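Long-range contacts in hypothetical protein PH0495 (Pyrococcus horikoshii, PDB 1X3L), which catalyses the ATP-dependent phosphorylation of D-glycerate to 2-phosphoglycerate, with magnesium as the preferred metal cofactor: residues K183-T188 and P258-F263; G49-I54 and I124-I129; D75-T80 and L113-R118; T210-T215 and E251-D256. All coordinates share one frame; numbering follows the deposited sequence.

Contact 1 of 4, residues K183-T188 and P258-F263; sequences KMIKGT and PNVHNF. With EDO (1,2-ethanediol), chain D.
N259, the residue just ahead of edge strand 260-266 in a parallel sheet, reaches across to the carbonyls of I185 and G187, in the loop that leads into the neighbouring strand 188-194. Its amide nitrogen ND2 lies 2.9 Å from G187 O; the N-H...O angle of 167° makes the bond straight, and G187 O lies 4° from the plane of the N259 amide. Chi1 (62°) holds CG between the backbone N and the carbonyl carbon, and from there ND2 meets both loop carbonyls. ND2 also donates weakly to I185 O at 3.4 Å, and more favourably to a water 3.0 Å from N259 ND2. The strand order 3-2-1-4-5-6 is that of a Rossmann-like domain, and the contact lies where its fifth and sixth strands start. There T188 CA makes a C-H...O approach of 3.4 Å to N259 O. Beside the polar group, I185 CD1 meets V260 CG2 at 4.1 Å, while T188 CG2 sits at the edge of the H261 ring, near its plane. An alanine at N259 would probably leave G187 O without its amide donor and the water without the N-H it accepts. F45 packs edge-to-face with H261.

Contact 2 of 4, residues G49-I54 and I124-I129; sequences GKVYVI and IVFILI
Residues V51 to I54 pair in register with I124 to I127 as parallel strands, their short axes 4.6 Å apart at closest approach and inclined by 21°. Five backbone bonds alternate along the pair: I124 N to K50 O, Y52 N to I124 O, F126 N to Y52 O, I54 N to F126 O and L128 N to I54 O, all between 2.8 and 2.9 Å. On one face, V51 CG1 comes in the plane of the F126 ring and touches its rim at CD2, 3.7 Å away; V51 places CG1 anti to the backbone N (chi1 179°). Further along this side V53 CG1 meets L128 CD1 at 3.9 Å. These are the first and fourth strands of the 3-2-1-4-5-6 sheet, the central pair of a Rossmann-like fold, between which the chain changes direction of progress across the sheet. The opposite face carries Y52, I54, V125 and I127. I54 and I127 lie side by side and point the same way; the I127 ethyl arm turns at chi2 (-65°), which sets CD1 3.8 Å from I54 CB. The I54 CD1 methyl also reaches V125 CG1, at 4.1 Å, while Y52 CB touches V125 CG2 at 4.2 Å before its ring leads away from the partner strand. Helix 103-118 packs on this second face through I115, A112 and L116, whereas I67 of helix 60-70 lies against V53, F126 and L128 on the first.

Contact 3 of 4, residues D75-T80 and L113-R118; sequences DGVAVT and LSILNR
The I115 side chain leaves the helix toward the strand and sets its terminal methyl on the backbone of G76: I115 CD1 is 3.3 Å from G76 CA, a tight approach. CG1 lies beside the backbone N of I115, and chi2 of 172° then carries CD1 out in an extended arm, so the methyl tip, not the branch CG2, does the touching. It rests on the G76 main chain near both CA and C. The same CD1 lies 3.5 Å from V77 N and 3.8 Å from V77 CG1, the two side chains meeting at a slant. V77 holds CG1 between its backbone N and carbonyl carbon (chi1 67°), which places that methyl beside the isoleucine tip. One turn further along the helix, R118, whose side chain starts out toward the strand, is extended from CG to NE. Its NH1 comes within 4.0 Å of D75 CB, obliquely to the guanidinium. D75 OD2 and R118 NH1 are 4.2 Å apart, too far for a salt bridge, though their opposite charges would probably still attract. The firm ionic partner of the arginine is E74, the residue before D75, which forms a salt bridge with R118 NH2. Helix 113-118 runs roughly antiparallel to strand 75-80, at 157° with axes 8.6 Å apart, as a helix covering a parallel sheet does. I115 also rests on Y52 of strand 51-56 and L116 on I54, while V77 touches I94 of strand 92-96; helix 103-118 belongs to the crossover from strand 92-96 to strand 124-129.

Contact 4 of 4, residues T210-T215 and E251-D256; sequences TVKDPT and ETLKED. With EDO (1,2-ethanediol), chain D.
The D213 carboxylate is met by T252 from above its plane: T252 OG1 donates to D213 OD2 at 2.6 Å, with the donor 48° out of that plane. Its other oxygen receives two donors from T215, OG1 on the syn lone pair (T215 OG1 to D213 OD1 2.6 Å) and the backbone N from above the plane. A second carboxylate, D256, is approached likewise: K212 NZ stands 42° out of its plane and forms a salt bridge to D256 OD1 at 2.8 Å, an oxygen that also accepts from O2 of a bound ethanediol. Between them D213 N bonds to L253 O at 2.7 Å. K254 starts away from the facing loop but bends back at chi2 and chi4; its final turn (chi4 -67°) brings NZ to D213 O at 2.7 Å. K254 NZ also donates to T215 O at 2.9 Å and to T252 O within its own loop, and forms a salt bridge to E251 OE2, an oxygen shared with H172. An alanine in place of K254 would probably leave the D213 and T215 carbonyls without this shared donor and E251 without its lysine charge. The backbone bond from T215 N to D213 OD1 closes an Asx turn, which shapes the loop before helix 217-226 where it packs on the loop before strand 260-266.

Contacts 1, 2 and 3 reach one parallel sheet and follow it across from edge strand 260-266 to strand 75-81. Contact 1 joins contact 2 through T188 O and V125 N, 2.8 Å apart, and contact 2 joins contact 3 through V53 O and V77 N, 2.9 Å apart. Helix 103-118 bridges contacts 1 and 3, with M184 packing on L113 and L116. Contact 4, made of loops, meets contact 1 where N262 OD1 lies 2.6 Å from T210 OG1, and both touch the same ethanediol; its nearest atoms are about 8 Å from contact 3. The side chain of L128 in contact 2 is about 11 Å from that of K58, which probably binds substrate, as in related enzymes.

Contact 1 of 4, residues K183-T188 and P258-F263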
loop_
_atom_site.group_PDB
_atom_site.type_symbol
_atom_site.label_atom_id
_atom_site.label_comp_id
_atom_site.label_asym_id
_atom_site.label_seq_id
_atom_site.Cartn_x
_atom_site.Cartn_y
_atom_site.Cartn_z
ATOM N N LYS A 183 -4.320 -1.907 -22.299
ATOM C CA LYS A 183 -4.861 -1.967 -23.657
ATOM C C LYS A 183 -3.758 -2.129 -24.698
ATOM O O LYS A 183 -4.023 -2.528 -25.828
ATOM C CB LYS A 183 -5.676 -0.710 -23.975
ATOM C CG LYS A 183 -6.995 -0.616 -23.236
ATOM C CD LYS A 183 -7.767 0.645 -23.611
ATOM C CE LYS A 183 -8.214 0.628 -25.070
ATOM N NZ LYS A 183 -9.019 1.839 -25.418
ATOM N N MET A 184 -2.521 -1.831 -24.305
ATOM C CA MET A 184 -1.380 -1.931 -25.213
ATOM C C MET A 184 -0.717 -3.307 -25.219
ATOM O O MET A 184 0.181 -3.558 -26.020
ATOM C CB MET A 184 -0.327 -0.877 -24.853
ATOM C CG MET A 184 -0.820 0.556 -24.939
ATOM S SD MET A 184 0.413 1.738 -24.342
ATOM C CE MET A 184 1.175 2.226 -25.906
ATOM N N ILE A 185 -1.149 -4.194 -24.329
ATOM C CA ILE A 185 -0.568 -5.535 -24.257
ATOM C C ILE A 185 -1.182 -6.453 -25.316
ATOM O O ILE A 185 -2.374 -6.758 -25.271
ATOM C CB ILE A 185 -0.790 -6.151 -22.862
ATOM C CG1 ILE A 185 -0.115 -5.280 -21.793
ATOM C CG2 ILE A 185 -0.243 -7.561 -22.823
ATOM C CD1 ILE A 185 -0.408 -5.721 -20.367
ATOM N N LYS A 186 -0.362 -6.895 -26.263
ATOM C CA LYS A 186 -0.836 -7.760 -27.342
ATOM C C LYS A 186 -0.946 -9.220 -26.921
ATOM O O LYS A 186 -1.748 -9.972 -27.477
ATOM C CB LYS A 186 0.092 -7.645 -28.556
ATOM C CG LYS A 186 0.269 -6.222 -29.052
ATOM C CD LYS A 186 1.238 -6.139 -30.225
ATOM C CE LYS A 186 1.509 -4.687 -30.599
ATOM N NZ LYS A 186 2.385 -4.546 -31.799
ATOM N N GLY A 187 -0.142 -9.620 -25.941
ATOM C CA GLY A 187 -0.186 -10.998 -25.481
ATOM C C GLY A 187 -0.916 -11.188 -24.162
ATOM O O GLY A 187 -2.047 -10.733 -23.983
ATOM N N THR A 188 -0.266 -11.878 -23.234
ATOM C CA THR A 188 -0.853 -12.118 -21.926
ATOM C C THR A 188 -0.243 -11.174 -20.901
ATOM O O THR A 188 0.977 -11.108 -20.752
ATOM C CB THR A 188 -0.618 -13.567 -21.458
ATOM O OG1 THR A 188 -1.297 -14.470 -22.337
ATOM C CG2 THR A 188 -1.150 -13.760 -20.046
ATOM N N PRO A 258 -9.764 -10.197 -21.264
ATOM C CA PRO A 258 -9.517 -11.604 -20.933
ATOM C C PRO A 258 -8.037 -11.975 -20.894
ATOM O O PRO A 258 -7.654 -12.943 -20.239
ATOM C CB PRO A 258 -10.266 -12.355 -22.034
ATOM C CG PRO A 258 -11.404 -11.421 -22.360
ATOM C CD PRO A 258 -10.708 -10.079 -22.391
ATOM N N ASN A 259 -7.211 -11.200 -21.587
ATOM C CA ASN A 259 -5.779 -11.469 -21.648
ATOM C C ASN A 259 -4.923 -10.730 -20.608
ATOM O O ASN A 259 -3.722 -10.972 -20.516
ATOM C CB ASN A 259 -5.260 -11.154 -23.053
ATOM C CG ASN A 259 -5.434 -9.695 -23.422
ATOM O OD1 ASN A 259 -6.543 -9.157 -23.370
ATOM N ND2 ASN A 259 -4.339 -9.047 -23.805
ATOM N N VAL A 260 -5.526 -9.826 -19.839
ATOM C CA VAL A 260 -4.786 -9.086 -18.815
ATOM C C VAL A 260 -5.383 -9.412 -17.448
ATOM O O VAL A 260 -6.556 -9.146 -17.190
ATOM C CB VAL A 260 -4.850 -7.556 -19.054
ATOM C CG1 VAL A 260 -4.078 -6.822 -17.956
ATOM C CG2 VAL A 260 -4.261 -7.220 -20.416
ATOM N N HIS A 261 -4.561 -9.985 -16.575
ATOM C CA HIS A 261 -5.004 -10.392 -15.251
ATOM C C HIS A 261 -4.334 -9.604 -14.132
ATOM O O HIS A 261 -3.112 -9.499 -14.073
ATOM C CB HIS A 261 -4.715 -11.879 -15.072
ATOM C CG HIS A 261 -5.168 -12.717 -16.226
ATOM N ND1 HIS A 261 -6.439 -13.245 -16.310
ATOM C CD2 HIS A 261 -4.533 -13.081 -17.365
ATOM C CE1 HIS A 261 -6.567 -13.900 -17.449
ATOM N NE2 HIS A 261 -5.425 -13.816 -18.109
ATOM N N ASN A 262 -5.150 -9.066 -13.238
ATOM C CA ASN A 262 -4.652 -8.287 -12.118
ATOM C C ASN A 262 -4.632 -9.110 -10.838
ATOM O O ASN A 262 -5.626 -9.737 -10.473
ATOM C CB ASN A 262 -5.516 -7.040 -11.936
ATOM C CG ASN A 262 -5.317 -6.032 -13.053
ATOM O OD1 ASN A 262 -4.264 -5.401 -13.150
ATOM N ND2 ASN A 262 -6.323 -5.883 -13.908
ATOM N N PHE A 263 -3.481 -9.107 -10.174
ATOM C CA PHE A 263 -3.289 -9.836 -8.927
ATOM C C PHE A 263 -2.757 -8.882 -7.859
ATOM O O PHE A 263 -1.791 -8.154 -8.090
ATOM C CB PHE A 263 -2.267 -10.967 -9.110
ATOM C CG PHE A 263 -2.654 -11.981 -10.153
ATOM C CD1 PHE A 263 -3.463 -13.068 -9.821
ATOM C CD2 PHE A 263 -2.207 -11.852 -11.466
ATOM C CE1 PHE A 263 -3.819 -14.015 -10.785
ATOM C CE2 PHE A 263 -2.555 -12.790 -12.439
ATOM C CZ PHE A 263 -3.361 -13.874 -12.098
HETATM C C1 EDO D . -8.012 -5.953 -17.290
HETATM O O1 EDO D . -8.586 -7.197 -17.732
HETATM C C2 EDO D . -9.027 -5.160 -16.462
HETATM O O2 EDO D . -9.425 -5.916 -15.314
HETATM O O HOH W 1 -4.590 -6.089 -24.204
#

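Contact 2 of 4, residues G49-I54 and I124-I129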
loop_
_atom_site.group_PDB
_atom_site.type_symbol
_atom_site.label_atom_id
_atom_site.label_comp_id
_atom_site.label_asym_id
_atom_site.label_seq_id
_atom_site.Cartn_x
_atom_site.Cartn_y
_atom_site.Cartn_z
ATOM N N GLY A 49 6.104 -18.354 -25.291
ATOM C CA GLY A 49 6.824 -17.274 -25.941
ATOM C C GLY A 49 7.886 -16.723 -25.013
ATOM O O GLY A 49 8.450 -17.461 -24.206
ATOM N N LYS A 50 8.160 -15.430 -25.124
ATOM C CA LYS A 50 9.155 -14.793 -24.272
ATOM C C LYS A 50 8.473 -14.082 -23.107
ATOM O O LYS A 50 7.249 -13.925 -23.091
ATOM C CB LYS A 50 9.975 -13.786 -25.080
ATOM C CG LYS A 50 10.846 -14.413 -26.157
ATOM C CD LYS A 50 11.620 -13.349 -26.915
ATOM C CE LYS A 50 12.511 -13.970 -27.979
ATOM N NZ LYS A 50 11.719 -14.753 -28.967
ATOM N N VAL A 51 9.269 -13.657 -22.131
ATOM C CA VAL A 51 8.745 -12.959 -20.962
ATOM C C VAL A 51 9.356 -11.568 -20.840
ATOM O O VAL A 51 10.577 -11.409 -20.871
ATOM C CB VAL A 51 9.039 -13.735 -19.664
ATOM C CG1 VAL A 51 8.510 -12.959 -18.462
ATOM C CG2 VAL A 51 8.397 -15.109 -19.727
ATOM N N TYR A 52 8.498 -10.565 -20.702
ATOM C CA TYR A 52 8.937 -9.184 -20.573
ATOM C C TYR A 52 8.511 -8.639 -19.214
ATOM O O TYR A 52 7.590 -9.164 -18.584
ATOM C CB TYR A 52 8.323 -8.337 -21.689
ATOM C CG TYR A 52 8.891 -8.628 -23.063
ATOM C CD1 TYR A 52 10.124 -8.103 -23.453
ATOM C CD2 TYR A 52 8.210 -9.452 -23.963
ATOM C CE1 TYR A 52 10.668 -8.389 -24.706
ATOM C CE2 TYR A 52 8.747 -9.747 -25.219
ATOM C CZ TYR A 52 9.977 -9.213 -25.583
ATOM O OH TYR A 52 10.521 -9.501 -26.815
ATOM N N VAL A 53 9.181 -7.587 -18.761
ATOM C CA VAL A 53 8.849 -6.990 -17.475
ATOM C C VAL A 53 8.755 -5.476 -17.536
ATOM O O VAL A 53 9.650 -4.807 -18.044
ATOM C CB VAL A 53 9.897 -7.344 -16.389
ATOM C CG1 VAL A 53 9.625 -6.527 -15.128
ATOM C CG2 VAL A 53 9.850 -8.828 -16.067
ATOM N N ILE A 54 7.656 -4.944 -17.017
ATOM C CA ILE A 54 7.452 -3.506 -16.947
ATOM C C ILE A 54 7.092 -3.219 -15.491
ATOM O O ILE A 54 5.993 -3.553 -15.038
ATOM C CB ILE A 54 6.301 -3.040 -17.860
ATOM C CG1 ILE A 54 6.683 -3.258 -19.329
ATOM C CG2 ILE A 54 5.994 -1.566 -17.596
ATOM C CD1 ILE A 54 5.568 -2.927 -20.315
ATOM N N ILE A 124 4.435 -13.157 -22.777
ATOM C CA ILE A 124 3.864 -12.803 -21.485
ATOM C C ILE A 124 4.529 -11.516 -21.006
ATOM O O ILE A 124 5.751 -11.368 -21.103
ATOM C CB ILE A 124 4.111 -13.912 -20.437
ATOM C CG1 ILE A 124 3.360 -15.183 -20.837
ATOM C CG2 ILE A 124 3.677 -13.437 -19.049
ATOM C CD1 ILE A 124 3.485 -16.313 -19.836
ATOM N N VAL A 125 3.726 -10.584 -20.507
ATOM C CA VAL A 125 4.254 -9.318 -20.010
ATOM C C VAL A 125 3.847 -9.081 -18.560
ATOM O O VAL A 125 2.667 -8.904 -18.260
ATOM C CB VAL A 125 3.746 -8.119 -20.844
ATOM C CG1 VAL A 125 4.320 -6.822 -20.288
ATOM C CG2 VAL A 125 4.131 -8.293 -22.311
ATOM N N PHE A 126 4.830 -9.085 -17.665
ATOM C CA PHE A 126 4.582 -8.838 -16.249
ATOM C C PHE A 126 4.527 -7.332 -16.014
ATOM O O PHE A 126 5.418 -6.600 -16.444
ATOM C CB PHE A 126 5.714 -9.419 -15.391
ATOM C CG PHE A 126 5.546 -10.869 -15.051
ATOM C CD1 PHE A 126 4.730 -11.258 -13.996
ATOM C CD2 PHE A 126 6.206 -11.847 -15.785
ATOM C CE1 PHE A 126 4.571 -12.602 -13.674
ATOM C CE2 PHE A 126 6.056 -13.195 -15.473
ATOM C CZ PHE A 126 5.239 -13.574 -14.417
ATOM N N ILE A 127 3.477 -6.871 -15.347
ATOM C CA ILE A 127 3.346 -5.453 -15.019
ATOM C C ILE A 127 3.441 -5.439 -13.495
ATOM O O ILE A 127 2.561 -5.961 -12.814
ATOM C CB ILE A 127 1.976 -4.886 -15.450
ATOM C CG1 ILE A 127 1.756 -5.127 -16.946
ATOM C CG2 ILE A 127 1.917 -3.392 -15.150
ATOM C CD1 ILE A 127 2.726 -4.375 -17.847
ATOM N N LEU A 128 4.520 -4.867 -12.967
ATOM C CA LEU A 128 4.749 -4.824 -11.526
ATOM C C LEU A 128 4.461 -3.421 -10.988
ATOM O O LEU A 128 5.176 -2.464 -11.286
ATOM C CB LEU A 128 6.195 -5.256 -11.233
ATOM C CG LEU A 128 6.632 -6.556 -11.936
ATOM C CD1 LEU A 128 8.062 -6.923 -11.539
ATOM C CD2 LEU A 128 5.683 -7.696 -11.562
ATOM N N ILE A 129 3.409 -3.311 -10.185
ATOM C CA ILE A 129 2.990 -2.021 -9.655
ATOM C C ILE A 129 3.120 -1.848 -8.139
ATOM O O ILE A 129 2.729 -2.717 -7.356
ATOM C CB ILE A 129 1.525 -1.742 -10.062
ATOM C CG1 ILE A 129 1.355 -1.970 -11.568
ATOM C CG2 ILE A 129 1.143 -0.307 -9.703
ATOM C CD1 ILE A 129 -0.092 -1.836 -12.068
#

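Contact 3 of 4, residues D75-T80 and L113-R118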
loop_
_atom_site.group_PDB
_atom_site.type_symbol
_atom_site.label_atom_id
_atom_site.label_comp_id
_atom_site.label_asym_id
_atom_site.label_seq_id
_atom_site.Cartn_x
_atom_site.Cartn_y
_atom_site.Cartn_z
ATOM N N ASP A 75 13.540 -8.943 -21.876
ATOM C CA ASP A 75 13.853 -7.535 -21.685
ATOM C C ASP A 75 12.749 -6.857 -20.879
ATOM O O ASP A 75 11.690 -7.444 -20.640
ATOM C CB ASP A 75 14.019 -6.845 -23.045
ATOM C CG ASP A 75 14.533 -5.421 -22.920
ATOM O OD1 ASP A 75 15.477 -5.190 -22.137
ATOM O OD2 ASP A 75 14.000 -4.531 -23.616
ATOM N N GLY A 76 13.006 -5.625 -20.455
ATOM C CA GLY A 76 12.024 -4.892 -19.682
ATOM C C GLY A 76 12.571 -3.591 -19.132
ATOM O O GLY A 76 13.698 -3.197 -19.437
ATOM N N VAL A 77 11.765 -2.916 -18.324
ATOM C CA VAL A 77 12.174 -1.657 -17.716
ATOM C C VAL A 77 11.569 -1.526 -16.320
ATOM O O VAL A 77 10.452 -1.980 -16.069
ATOM C CB VAL A 77 11.734 -0.439 -18.567
ATOM C CG1 VAL A 77 10.214 -0.315 -18.579
ATOM C CG2 VAL A 77 12.368 0.832 -18.017
ATOM N N ALA A 78 12.327 -0.916 -15.418
ATOM C CA ALA A 78 11.887 -0.701 -14.049
ATOM C C ALA A 78 12.043 0.783 -13.756
ATOM O O ALA A 78 13.151 1.320 -13.804
ATOM C CB ALA A 78 12.737 -1.529 -13.089
ATOM N N VAL A 79 10.927 1.449 -13.473
ATOM C CA VAL A 79 10.937 2.881 -13.186
ATOM C C VAL A 79 10.693 3.103 -11.698
ATOM O O VAL A 79 9.640 2.732 -11.172
ATOM C CB VAL A 79 9.847 3.609 -13.998
ATOM C CG1 VAL A 79 10.049 5.115 -13.910
ATOM C CG2 VAL A 79 9.882 3.141 -15.446
ATOM N N THR A 80 11.670 3.704 -11.022
ATOM C CA THR A 80 11.563 3.941 -9.587
ATOM C C THR A 80 12.104 5.315 -9.190
ATOM O O THR A 80 12.602 6.062 -10.028
ATOM C CB THR A 80 12.316 2.837 -8.802
ATOM O OG1 THR A 80 12.021 2.951 -7.406
ATOM C CG2 THR A 80 13.825 2.959 -9.010
ATOM N N LEU A 113 6.236 1.521 -23.446
ATOM C CA LEU A 113 5.463 1.372 -24.678
ATOM C C LEU A 113 6.300 0.654 -25.733
ATOM O O LEU A 113 5.794 -0.173 -26.493
ATOM C CB LEU A 113 5.022 2.735 -25.221
ATOM C CG LEU A 113 4.235 3.682 -24.312
ATOM C CD1 LEU A 113 3.461 4.654 -25.189
ATOM C CD2 LEU A 113 3.283 2.913 -23.420
ATOM N N SER A 114 7.588 0.982 -25.771
ATOM C CA SER A 114 8.506 0.367 -26.715
ATOM C C SER A 114 8.507 -1.145 -26.514
ATOM O O SER A 114 8.458 -1.914 -27.474
ATOM C CB SER A 114 9.916 0.920 -26.505
ATOM O OG SER A 114 10.864 0.186 -27.255
ATOM N N ILE A 115 8.556 -1.563 -25.253
ATOM C CA ILE A 115 8.555 -2.978 -24.911
ATOM C C ILE A 115 7.249 -3.655 -25.320
ATOM O O ILE A 115 7.256 -4.781 -25.820
ATOM C CB ILE A 115 8.780 -3.170 -23.397
ATOM C CG1 ILE A 115 10.197 -2.715 -23.037
ATOM C CG2 ILE A 115 8.556 -4.629 -23.000
ATOM C CD1 ILE A 115 10.469 -2.668 -21.555
ATOM N N LEU A 116 6.131 -2.969 -25.108
ATOM C CA LEU A 116 4.825 -3.519 -25.456
ATOM C C LEU A 116 4.618 -3.556 -26.968
ATOM O O LEU A 116 3.794 -4.316 -27.479
ATOM C CB LEU A 116 3.714 -2.701 -24.796
ATOM C CG LEU A 116 3.649 -2.810 -23.269
ATOM C CD1 LEU A 116 2.545 -1.908 -22.736
ATOM C CD2 LEU A 116 3.400 -4.258 -22.874
ATOM N N ASN A 117 5.366 -2.730 -27.686
ATOM C CA ASN A 117 5.253 -2.715 -29.134
ATOM C C ASN A 117 5.946 -3.964 -29.671
ATOM O O ASN A 117 5.513 -4.554 -30.657
ATOM C CB ASN A 117 5.912 -1.462 -29.709
ATOM C CG ASN A 117 5.778 -1.379 -31.214
ATOM O OD1 ASN A 117 4.665 -1.364 -31.746
ATOM N ND2 ASN A 117 6.908 -1.332 -31.910
ATOM N N ARG A 118 7.013 -4.371 -28.989
ATOM C CA ARG A 118 7.791 -5.543 -29.375
ATOM C C ARG A 118 7.181 -6.872 -28.919
ATOM O O ARG A 118 7.347 -7.890 -29.586
ATOM C CB ARG A 118 9.213 -5.420 -28.823
ATOM C CG ARG A 118 10.077 -6.644 -29.064
ATOM C CD ARG A 118 11.416 -6.521 -28.352
ATOM N NE ARG A 118 12.187 -7.757 -28.433
ATOM C CZ ARG A 118 13.333 -7.964 -27.791
ATOM N NH1 ARG A 118 13.844 -7.013 -27.017
ATOM N NH2 ARG A 118 13.965 -9.124 -27.916
#

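Contact 4 of 4, residues T210-T215 and E251-D256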
loop_
_atom_site.group_PDB
_atom_site.type_symbol
_atom_site.label_atom_id
_atom_site.label_comp_id
_atom_site.label_asym_id
_atom_site.label_seq_id
_atom_site.Cartn_x
_atom_site.Cartn_y
_atom_site.Cartn_z
ATOM N N THR A 210 -3.779 -0.549 -15.438
ATOM C CA THR A 210 -4.208 -1.855 -15.950
ATOM C C THR A 210 -5.608 -2.280 -15.482
ATOM O O THR A 210 -6.004 -3.437 -15.653
ATOM C CB THR A 210 -3.214 -2.982 -15.554
ATOM O OG1 THR A 210 -3.291 -3.219 -14.142
ATOM C CG2 THR A 210 -1.789 -2.591 -15.915
ATOM N N VAL A 211 -6.356 -1.357 -14.886
ATOM C CA VAL A 211 -7.703 -1.675 -14.434
ATOM C C VAL A 211 -8.716 -0.771 -15.121
ATOM O O VAL A 211 -8.379 0.316 -15.597
ATOM C CB VAL A 211 -7.854 -1.516 -12.899
ATOM C CG1 VAL A 211 -6.973 -2.533 -12.181
ATOM C CG2 VAL A 211 -7.491 -0.106 -12.485
ATOM N N LYS A 212 -9.962 -1.219 -15.169
ATOM C CA LYS A 212 -11.007 -0.438 -15.810
ATOM C C LYS A 212 -11.173 0.928 -15.167
ATOM O O LYS A 212 -10.851 1.125 -13.997
ATOM C CB LYS A 212 -12.341 -1.189 -15.759
ATOM C CG LYS A 212 -12.337 -2.510 -16.517
ATOM C CD LYS A 212 -13.746 -3.086 -16.652
ATOM C CE LYS A 212 -14.326 -3.483 -15.303
ATOM N NZ LYS A 212 -13.477 -4.508 -14.626
ATOM N N ASP A 213 -11.661 1.874 -15.963
ATOM C CA ASP A 213 -11.933 3.231 -15.511
ATOM C C ASP A 213 -13.300 3.614 -16.069
ATOM O O ASP A 213 -13.439 3.919 -17.254
ATOM C CB ASP A 213 -10.881 4.217 -16.019
ATOM C CG ASP A 213 -11.324 5.665 -15.861
ATOM O OD1 ASP A 213 -12.092 5.950 -14.915
ATOM O OD2 ASP A 213 -10.908 6.522 -16.671
ATOM N N PRO A 214 -14.334 3.587 -15.215
ATOM C CA PRO A 214 -15.698 3.928 -15.624
ATOM C C PRO A 214 -15.922 5.396 -15.987
ATOM O O PRO A 214 -16.874 5.712 -16.693
ATOM C CB PRO A 214 -16.535 3.488 -14.422
ATOM C CG PRO A 214 -15.612 3.743 -13.278
ATOM C CD PRO A 214 -14.294 3.196 -13.794
ATOM N N THR A 215 -15.061 6.294 -15.514
ATOM C CA THR A 215 -15.235 7.710 -15.829
ATOM C C THR A 215 -15.036 7.971 -17.325
ATOM O O THR A 215 -14.391 7.188 -18.030
ATOM C CB THR A 215 -14.273 8.603 -15.016
ATOM O OG1 THR A 215 -12.922 8.358 -15.418
ATOM C CG2 THR A 215 -14.423 8.310 -13.529
ATOM N N GLU A 251 -11.236 6.145 -25.413
ATOM C CA GLU A 251 -11.650 6.360 -24.038
ATOM C C GLU A 251 -10.743 5.506 -23.142
ATOM O O GLU A 251 -9.970 4.685 -23.646
ATOM C CB GLU A 251 -13.119 5.934 -23.909
ATOM C CG GLU A 251 -13.716 6.050 -22.530
ATOM C CD GLU A 251 -13.739 7.470 -22.009
ATOM O OE1 GLU A 251 -14.591 8.277 -22.454
ATOM O OE2 GLU A 251 -12.893 7.771 -21.149
ATOM N N THR A 252 -10.801 5.720 -21.828
ATOM C CA THR A 252 -10.005 4.911 -20.908
ATOM C C THR A 252 -10.674 3.534 -20.916
ATOM O O THR A 252 -11.823 3.410 -21.342
ATOM C CB THR A 252 -10.008 5.497 -19.478
ATOM O OG1 THR A 252 -11.340 5.881 -19.116
ATOM C CG2 THR A 252 -9.091 6.713 -19.391
ATOM N N LEU A 253 -9.964 2.503 -20.466
ATOM C CA LEU A 253 -10.506 1.146 -20.462
ATOM C C LEU A 253 -11.868 1.051 -19.778
ATOM O O LEU A 253 -12.025 1.447 -18.624
ATOM C CB LEU A 253 -9.524 0.179 -19.786
ATOM C CG LEU A 253 -9.972 -1.285 -19.785
ATOM C CD1 LEU A 253 -10.138 -1.759 -21.220
ATOM C CD2 LEU A 253 -8.962 -2.147 -19.055
ATOM N N LYS A 254 -12.848 0.511 -20.496
ATOM C CA LYS A 254 -14.204 0.371 -19.973
ATOM C C LYS A 254 -14.594 -1.081 -19.703
ATOM O O LYS A 254 -15.411 -1.354 -18.828
ATOM C CB LYS A 254 -15.208 0.986 -20.961
ATOM C CG LYS A 254 -15.092 2.497 -21.120
ATOM C CD LYS A 254 -15.682 3.232 -19.922
ATOM C CE LYS A 254 -15.329 4.710 -19.948
ATOM N NZ LYS A 254 -13.862 4.929 -19.747
ATOM N N GLU A 255 -13.998 -2.008 -20.445
ATOM C CA GLU A 255 -14.316 -3.423 -20.305
ATOM C C GLU A 255 -13.133 -4.253 -19.813
ATOM O O GLU A 255 -11.989 -3.799 -19.831
ATOM C CB GLU A 255 -14.775 -3.980 -21.655
ATOM C CG GLU A 255 -15.934 -3.229 -22.294
ATOM C CD GLU A 255 -17.267 -3.556 -21.652
ATOM O OE1 GLU A 255 -17.689 -4.730 -21.732
ATOM O OE2 GLU A 255 -17.892 -2.644 -21.070
ATOM N N ASP A 256 -13.420 -5.477 -19.382
ATOM C CA ASP A 256 -12.384 -6.384 -18.910
ATOM C C ASP A 256 -11.654 -6.979 -20.107
ATOM O O ASP A 256 -12.261 -7.238 -21.144
ATOM C CB ASP A 256 -12.995 -7.522 -18.080
ATOM C CG ASP A 256 -13.321 -7.103 -16.652
ATOM O OD1 ASP A 256 -12.382 -6.737 -15.911
ATOM O OD2 ASP A 256 -14.514 -7.145 -16.272
HETATM C C1 EDO D . -8.012 -5.953 -17.290
HETATM O O1 EDO D . -8.586 -7.197 -17.732
HETATM C C2 EDO D . -9.027 -5.160 -16.462
HETATM O O2 EDO D . -9.425 -5.916 -15.314
#